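Local coordinates for regulatory protein MarR (Planctomyces limnophilus, PDB 3U2R) that probably acts as a DNA-binding transcription regulator of the MarR family, with a winged helix-turn-helix fold, at residues A[95-98]-A[102-105]; A[84-87]-A[91-94]; A[54-59]-A[114-119]. All blocks are in the same frame, centred on the assembly; numbering follows the deposited sequence.

Interaction 1. Residues A[95-98]-A[102-105]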
loop_
_atom_site.group_PDB
_atom_site.type_symbol
_atom_site.label_atom_id
_atom_site.label_comp_id
_atom_site.label_asym_id
_atom_site.label_seq_id
_atom_site.Cartn_x
_atom_site.Cartn_y
_atom_site.Cartn_z
ATOM N N THR A 95 34.006 -22.989 23.355
ATOM C CA THR A 95 35.412 -23.398 23.530
ATOM C C THR A 95 36.106 -22.307 24.328
ATOM O O THR A 95 36.136 -21.168 23.880
ATOM C CB THR A 95 36.086 -23.637 22.182
ATOM O OG1 THR A 95 35.275 -24.559 21.453
ATOM C CG2 THR A 95 37.479 -24.252 22.339
ATOM N N ARG A 96 36.595 -22.635 25.542
ATOM C CA ARG A 96 37.310 -21.666 26.387
ATOM C C ARG A 96 38.736 -21.604 25.821
ATOM O O ARG A 96 39.295 -22.655 25.508
ATOM C CB ARG A 96 37.251 -22.137 27.856
ATOM C CG ARG A 96 37.525 -21.086 28.867
ATOM C CD ARG A 96 37.295 -21.640 30.284
ATOM N NE ARG A 96 35.873 -21.879 30.544
ATOM C CZ ARG A 96 34.953 -20.939 30.774
ATOM N NH1 ARG A 96 35.295 -19.653 30.820
ATOM N NH2 ARG A 96 33.681 -21.279 30.970
ATOM N N LYS A 97 39.277 -20.412 25.565
ATOM C CA LYS A 97 40.611 -20.312 24.963
ATOM C C LYS A 97 41.630 -20.872 25.938
ATOM O O LYS A 97 41.721 -20.381 27.068
ATOM C CB LYS A 97 40.956 -18.871 24.576
ATOM C CG LYS A 97 40.165 -18.374 23.387
ATOM C CD LYS A 97 40.943 -17.319 22.567
ATOM C CE LYS A 97 41.704 -17.915 21.393
ATOM N NZ LYS A 97 42.151 -16.868 20.433
ATOM N N PRO A 98 42.358 -21.945 25.567
ATOM C CA PRO A 98 43.310 -22.543 26.522
ATOM C C PRO A 98 44.348 -21.600 27.100
ATOM O O PRO A 98 44.736 -21.797 28.256
ATOM C CB PRO A 98 44.003 -23.627 25.692
ATOM C CG PRO A 98 43.053 -23.984 24.645
ATOM C CD PRO A 98 42.334 -22.701 24.293
ATOM N N ARG A 102 39.446 -16.736 30.319
ATOM C CA ARG A 102 38.309 -15.841 30.452
ATOM C C ARG A 102 37.481 -15.754 29.113
ATOM O O ARG A 102 36.268 -15.529 29.151
ATOM C CB ARG A 102 38.786 -14.452 30.871
ATOM C CG ARG A 102 37.647 -13.486 31.102
ATOM C CD ARG A 102 38.104 -12.275 31.876
ATOM N NE ARG A 102 37.007 -11.340 32.117
ATOM C CZ ARG A 102 37.114 -10.237 32.850
ATOM N NH1 ARG A 102 36.064 -9.440 33.020
ATOM N NH2 ARG A 102 38.271 -9.921 33.421
ATOM N N VAL A 103 38.148 -15.975 27.963
ATOM C CA VAL A 103 37.556 -15.870 26.642
ATOM C C VAL A 103 36.894 -17.217 26.235
ATOM O O VAL A 103 37.523 -18.273 26.241
ATOM C CB VAL A 103 38.641 -15.408 25.624
ATOM C CG1 VAL A 103 38.089 -15.348 24.203
ATOM C CG2 VAL A 103 39.210 -14.050 26.030
ATOM N N VAL A 104 35.631 -17.130 25.851
ATOM C CA VAL A 104 34.828 -18.246 25.403
ATOM C C VAL A 104 34.451 -17.979 23.938
ATOM O O VAL A 104 33.778 -16.993 23.659
ATOM C CB VAL A 104 33.588 -18.467 26.318
ATOM C CG1 VAL A 104 32.686 -19.594 25.758
ATOM C CG2 VAL A 104 34.025 -18.771 27.741
ATOM N N GLU A 105 34.962 -18.799 23.015
ATOM C CA GLU A 105 34.613 -18.727 21.604
ATOM C C GLU A 105 33.406 -19.622 21.401
ATOM O O GLU A 105 33.310 -20.669 22.033
ATOM C CB GLU A 105 35.771 -19.154 20.691
ATOM C CG GLU A 105 36.912 -18.158 20.726
ATOM C CD GLU A 105 37.912 -18.373 19.611
ATOM O OE1 GLU A 105 38.450 -19.499 19.516
ATOM O OE2 GLU A 105 38.135 -17.429 18.813
#

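Interaction 2. Residues A[84-87]-A[91-94]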
loop_
_atom_site.group_PDB
_atom_site.type_symbol
_atom_site.label_atom_id
_atom_site.label_comp_id
_atom_site.label_asym_id
_atom_site.label_seq_id
_atom_site.Cartn_x
_atom_site.Cartn_y
_atom_site.Cartn_z
ATOM N N ASP A 84 23.819 -19.475 26.665
ATOM C CA ASP A 84 23.619 -20.634 27.544
ATOM C C ASP A 84 22.439 -21.453 27.044
ATOM O O ASP A 84 22.525 -22.665 27.003
ATOM C CB ASP A 84 23.299 -20.211 29.021
ATOM C CG ASP A 84 24.398 -19.666 29.920
ATOM O OD1 ASP A 84 25.588 -19.687 29.497
ATOM O OD2 ASP A 84 24.072 -19.253 31.086
ATOM N N ARG A 85 21.314 -20.783 26.721
ATOM C CA ARG A 85 20.120 -21.456 26.201
ATOM C C ARG A 85 20.440 -22.143 24.893
ATOM O O ARG A 85 20.069 -23.304 24.708
ATOM C CB ARG A 85 18.958 -20.462 25.997
ATOM C CG ARG A 85 18.328 -20.008 27.315
ATOM C CD ARG A 85 17.160 -19.064 27.079
ATOM N NE ARG A 85 17.587 -17.668 26.954
ATOM C CZ ARG A 85 16.823 -16.672 26.505
ATOM N NH1 ARG A 85 15.568 -16.903 26.117
ATOM N NH2 ARG A 85 17.312 -15.439 26.426
ATOM N N LEU A 86 21.153 -21.441 23.990
ATOM C CA LEU A 86 21.571 -22.035 22.705
ATOM C C LEU A 86 22.525 -23.224 22.905
ATOM O O LEU A 86 22.399 -24.214 22.196
ATOM C CB LEU A 86 22.238 -21.008 21.781
ATOM C CG LEU A 86 21.377 -19.828 21.383
ATOM C CD1 LEU A 86 22.174 -18.932 20.471
ATOM C CD2 LEU A 86 20.048 -20.331 20.754
ATOM N N ASP A 87 23.446 -23.133 23.836
ATOM C CA ASP A 87 24.362 -24.271 24.228
ATOM C C ASP A 87 23.576 -25.426 24.806
ATOM O O ASP A 87 23.814 -26.574 24.415
ATOM C CB ASP A 87 25.365 -23.816 25.275
ATOM C CG ASP A 87 26.647 -24.641 25.315
ATOM O OD1 ASP A 87 26.571 -25.853 25.151
ATOM O OD2 ASP A 87 27.721 -24.062 25.533
ATOM N N LEU A 91 22.766 -26.125 20.012
ATOM C CA LEU A 91 22.760 -25.336 18.769
ATOM C C LEU A 91 24.095 -24.618 18.523
ATOM O O LEU A 91 24.357 -24.195 17.388
ATOM C CB LEU A 91 21.612 -24.311 18.792
ATOM C CG LEU A 91 20.219 -24.899 18.852
ATOM C CD1 LEU A 91 19.241 -23.793 19.029
ATOM C CD2 LEU A 91 19.857 -25.715 17.585
ATOM N N VAL A 92 24.881 -24.416 19.587
ATOM C CA VAL A 92 26.198 -23.787 19.541
ATOM C C VAL A 92 27.166 -24.581 20.403
ATOM O O VAL A 92 26.720 -25.339 21.237
ATOM C CB VAL A 92 26.184 -22.339 19.968
ATOM C CG1 VAL A 92 25.236 -21.530 19.114
ATOM C CG2 VAL A 92 25.877 -22.203 21.463
ATOM N N LEU A 93 28.462 -24.468 20.138
ATOM C CA LEU A 93 29.507 -25.157 20.904
ATOM C C LEU A 93 30.483 -24.123 21.483
ATOM O O LEU A 93 31.061 -23.340 20.748
ATOM C CB LEU A 93 30.238 -26.158 20.032
ATOM C CG LEU A 93 31.261 -27.023 20.769
ATOM C CD1 LEU A 93 30.603 -27.939 21.746
ATOM C CD2 LEU A 93 32.076 -27.770 19.850
ATOM N N ARG A 94 30.683 -24.147 22.784
ATOM C CA ARG A 94 31.621 -23.234 23.435
ATOM C C ARG A 94 32.998 -23.824 23.554
ATOM O O ARG A 94 33.162 -25.012 23.846
ATOM C CB ARG A 94 31.129 -22.857 24.828
ATOM C CG ARG A 94 30.056 -21.809 24.801
ATOM C CD ARG A 94 29.520 -21.579 26.210
ATOM N NE ARG A 94 28.731 -20.356 26.334
ATOM C CZ ARG A 94 27.724 -20.165 27.184
ATOM N NH1 ARG A 94 27.095 -18.999 27.222
ATOM N NH2 ARG A 94 27.324 -21.147 27.988
HETATM O O HOH W 1 29.274 -25.946 24.566
#

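Interaction 3. Residues A[54-59]-A[114-119]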
loop_
_atom_site.group_PDB
_atom_site.type_symbol
_atom_site.label_atom_id
_atom_site.label_comp_id
_atom_site.label_asym_id
_atom_site.label_seq_id
_atom_site.Cartn_x
_atom_site.Cartn_y
_atom_site.Cartn_z
ATOM N N LEU A 54 24.883 -14.711 12.775
ATOM C CA LEU A 54 26.240 -14.156 12.882
ATOM C C LEU A 54 27.243 -15.327 12.969
ATOM O O LEU A 54 28.265 -15.311 12.285
ATOM C CB LEU A 54 26.305 -13.259 14.136
ATOM C CG LEU A 54 27.606 -12.588 14.511
ATOM C CD1 LEU A 54 28.055 -11.588 13.428
ATOM C CD2 LEU A 54 27.440 -11.821 15.795
ATOM N N LEU A 55 26.909 -16.390 13.729
ATOM C CA LEU A 55 27.846 -17.500 13.811
ATOM C C LEU A 55 27.914 -18.296 12.508
ATOM O O LEU A 55 28.955 -18.890 12.228
ATOM C CB LEU A 55 27.572 -18.416 15.024
ATOM C CG LEU A 55 27.707 -17.713 16.368
ATOM C CD1 LEU A 55 27.398 -18.652 17.501
ATOM C CD2 LEU A 55 29.064 -17.107 16.538
ATOM N N ARG A 56 26.858 -18.304 11.719
ATOM C CA ARG A 56 26.869 -18.960 10.400
ATOM C C ARG A 56 27.842 -18.276 9.455
ATOM O O ARG A 56 28.511 -18.970 8.702
ATOM C CB ARG A 56 25.461 -18.998 9.753
ATOM C CG ARG A 56 25.471 -19.718 8.361
ATOM C CD ARG A 56 24.122 -20.220 7.857
ATOM N NE ARG A 56 23.052 -19.207 7.806
ATOM C CZ ARG A 56 21.776 -19.461 7.456
ATOM N NH1 ARG A 56 20.865 -18.492 7.477
ATOM N NH2 ARG A 56 21.402 -20.693 7.101
ATOM N N SER A 57 27.969 -16.925 9.533
ATOM C CA SER A 57 28.854 -16.163 8.640
ATOM C C SER A 57 30.326 -16.486 8.827
ATOM O O SER A 57 31.103 -16.187 7.929
ATOM C CB SER A 57 28.643 -14.656 8.805
ATOM O OG SER A 57 29.109 -14.166 10.057
ATOM N N VAL A 58 30.722 -17.068 9.965
ATOM C CA VAL A 58 32.114 -17.466 10.229
ATOM C C VAL A 58 32.253 -19.016 10.349
ATOM O O VAL A 58 33.380 -19.499 10.369
ATOM C CB VAL A 58 32.673 -16.727 11.480
ATOM C CG1 VAL A 58 32.621 -15.211 11.266
ATOM C CG2 VAL A 58 31.912 -17.099 12.763
ATOM N N HIS A 59 31.136 -19.793 10.451
ATOM C CA HIS A 59 31.163 -21.273 10.550
ATOM C C HIS A 59 32.132 -21.828 9.503
ATOM O O HIS A 59 32.152 -21.318 8.377
ATOM C CB HIS A 59 29.755 -21.876 10.312
ATOM C CG HIS A 59 29.727 -23.348 10.517
ATOM N ND1 HIS A 59 29.867 -24.219 9.457
ATOM C CD2 HIS A 59 29.674 -24.066 11.679
ATOM C CE1 HIS A 59 29.946 -25.434 9.997
ATOM N NE2 HIS A 59 29.813 -25.392 11.326
ATOM N N LYS A 114 21.105 -26.536 10.804
ATOM C CA LYS A 114 19.818 -27.097 10.410
ATOM C C LYS A 114 18.697 -26.179 10.868
ATOM O O LYS A 114 17.746 -25.955 10.112
ATOM C CB LYS A 114 19.639 -28.495 11.001
ATOM C CG LYS A 114 18.242 -29.137 10.856
ATOM C CD LYS A 114 18.148 -30.072 9.696
ATOM C CE LYS A 114 16.769 -30.690 9.605
ATOM N NZ LYS A 114 15.920 -29.956 8.636
ATOM N N LEU A 115 18.776 -25.672 12.089
ATOM C CA LEU A 115 17.700 -24.818 12.573
ATOM C C LEU A 115 17.574 -23.572 11.709
ATOM O O LEU A 115 16.469 -23.183 11.333
ATOM C CB LEU A 115 17.885 -24.444 14.056
ATOM C CG LEU A 115 16.865 -23.489 14.616
ATOM C CD1 LEU A 115 15.395 -24.088 14.536
ATOM C CD2 LEU A 115 17.228 -23.154 16.007
ATOM N N LEU A 116 18.688 -22.971 11.351
ATOM C CA LEU A 116 18.665 -21.797 10.463
ATOM C C LEU A 116 18.109 -22.175 9.063
ATOM O O LEU A 116 17.336 -21.421 8.544
ATOM C CB LEU A 116 20.067 -21.187 10.331
ATOM C CG LEU A 116 20.618 -20.470 11.518
ATOM C CD1 LEU A 116 21.990 -19.954 11.209
ATOM C CD2 LEU A 116 19.767 -19.329 11.908
ATOM N N LYS A 117 18.390 -23.366 8.515
ATOM C CA LYS A 117 17.805 -23.766 7.214
ATOM C C LYS A 117 16.284 -23.941 7.351
ATOM O O LYS A 117 15.541 -23.516 6.455
ATOM C CB LYS A 117 18.448 -25.046 6.642
ATOM C CG LYS A 117 19.869 -24.832 6.140
ATOM C CD LYS A 117 20.434 -26.008 5.335
ATOM C CE LYS A 117 21.967 -26.050 5.329
ATOM N NZ LYS A 117 22.520 -27.102 4.418
ATOM N N ASP A 118 15.808 -24.515 8.481
ATOM C CA ASP A 118 14.365 -24.654 8.730
ATOM C C ASP A 118 13.667 -23.332 8.965
ATOM O O ASP A 118 12.444 -23.257 8.830
ATOM C CB ASP A 118 14.099 -25.523 9.954
ATOM C CG ASP A 118 14.494 -26.964 9.789
ATOM O OD1 ASP A 118 14.740 -27.384 8.628
ATOM O OD2 ASP A 118 14.594 -27.666 10.813
ATOM N N LEU A 119 14.398 -22.321 9.361
ATOM C CA LEU A 119 13.836 -21.007 9.617
ATOM C C LEU A 119 13.818 -20.101 8.394
ATOM O O LEU A 119 13.237 -19.042 8.502
ATOM C CB LEU A 119 14.619 -20.301 10.730
ATOM C CG LEU A 119 14.290 -20.790 12.123
ATOM C CD1 LEU A 119 15.346 -20.359 13.110
ATOM C CD2 LEU A 119 12.958 -20.268 12.578
#

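Interaction 1. Residues A[95-98]-A[102-105]
The carbonyl oxygen V103 O is approached by two groups of the facing strand. K97 N donates a nearly straight hydrogen bond to it (2.8 Å, 168° at the hydrogen), and the CA of R96 adds a CA-H...O contact at 3.4 Å. Further along, T95 and E105 form a hydrogen-bonded antiparallel pair, joined by two backbone bonds: T95 N to E105 O and E105 N to T95 O. R96 and V104 form the non-hydrogen-bonded pair between the T95-E105 bonds and the bond from K97 N to V103 O, with their side chains on one face of the sheet.

There the CG2 methyl of V104 lies over one face of the R96 guanidinium, 3.4 Å from R96 NH1. The R96 chain bends at chi3 (-70°), which brings the group back over the valine. R96 NH1 is hydrogen-bonded to the carbonyl of R101, a second hold on this end of the arginine.

K97 runs alongside V103, and its CG packs on V103 CG1 at 3.8 Å. K97 NZ stays 4.4 Å from E105 OE2, too far for a salt bridge, so the attraction is probably modest.

The segments belong to the hairpin of strands 92-97 and 103-108, the wing of the winged helix. Strand 103-108 is the middle strand of the sheet. On its other side V104 bonds to T65, at the start of helix 65-71.

Interaction 2. Residues A[84-87]-A[91-94]
The R94 guanidinium and the D84 carboxylate meet almost at right angles, their planes 87° apart. D84 OD1 lies at the guanidinium edge, close to its plane, and is gripped end-on by two nitrogens. R94 NH2 reaches it at 2.7 Å and R94 NH1 at 2.8 Å. Both bonds are bent at the hydrogen, since one oxygen has to serve both donors. They come to OD1 on its anti side and somewhat out of the carboxylate plane. R94 NH1 also makes a weak bond to the carbonyl of T80.

D87 adds a second acid, forming a salt-bridge network. Its carboxylate is turned 55° from the guanidinium plane and sits obliquely to it. D87 OD2 rests chiefly against the aliphatic part of R94, 3.1 Å from R94 CD, while its ion pair with R94 NH2 is long. The same oxygen accepts a hydrogen bond from a water at 2.6 Å, and this water in turn accepts one from R94 N. The extended R94 chain, straight from CG to NE, reaches from the strand to D84 on the helix.

In a winged helix-turn-helix, helix 78-88 is the one expected to enter the DNA major groove, and strand 92-97 begins the wing. The chain turns between them here. L91 N closes the turn with a hydrogen bond of 2.9 Å to L86 O.

Nearer the turn the contact is apolar. L86 CB packs on V92 CG2 at 3.8 Å. The CG2 branch of V92 stands between its own backbone N and carbonyl carbon, and it touches D87 N at 3.5 Å. L86 CD2 meets L91 CD1, the two side chains crossing at about a right angle. L52 of helix 46-58 touches both L86 and V92.

Interaction 3. Residues A[54-59]-A[114-119]
R56 reaches across from helix 46-58 to meet L116 of helix 110-148. Its CB already meets the leucine, 3.9 Å from L116 CD1. CG stands anti to the backbone N (chi1 -179°), which sends the chain toward the facing helix. CD keeps to the same methyl. A bend at chi3 (54°) brings NE closer, 3.6 Å from L116 CD1. The flat end then lies against L116 CB. CZ lies 3.8 Å from L116 CB and about as far from its CD1. Of the two end nitrogens, R56 NH1 is 4.0 Å from L116 CB and R56 NH2 is nearer, 3.5 Å from the same atom. That CB sits over one face of the guanidinium, displaced toward the rim.

No hydrogen bond joins the two segments; the contact is van der Waals packing. R56 NH2 also has a long, weak ion pair with E120, one turn further along helix 110-148.

L116 points toward R56, and the two side chains come from opposite directions. L116 is buried, and Y49 and L52 of helix 46-58 touch it as well. R56 also touches L108 of strand 103-108.

The contact joins a helix of the winged helix-turn-helix domain to an early part of the long C-terminal helix. The joining of such a domain to a long terminal helix is characteristic of the MarR fold, where long terminal helices commonly build the dimerisation region beside the DNA-binding domain.

All three contacts lie within the winged helix domain or at its junction with the C-terminal helix. Interactions 1 and 2 share strand 92-97, which runs on from interaction 2 into interaction 1. They touch where V104 CG1 packs on R94 CG at 3.6 Å. Interaction 3 closes a long chain loop that contains both others. It meets interaction 2 at L91 CD1 and L115 CD2, 3.7 Å apart, and at V92 CG1 and L55 CD1. Interactions 1 and 3 do not touch; their nearest atoms are about 7 Å apart. Interaction 2 touches both others and lies between them, its centre 14 Å from that of interaction 1 and 13 Å from that of interaction 3.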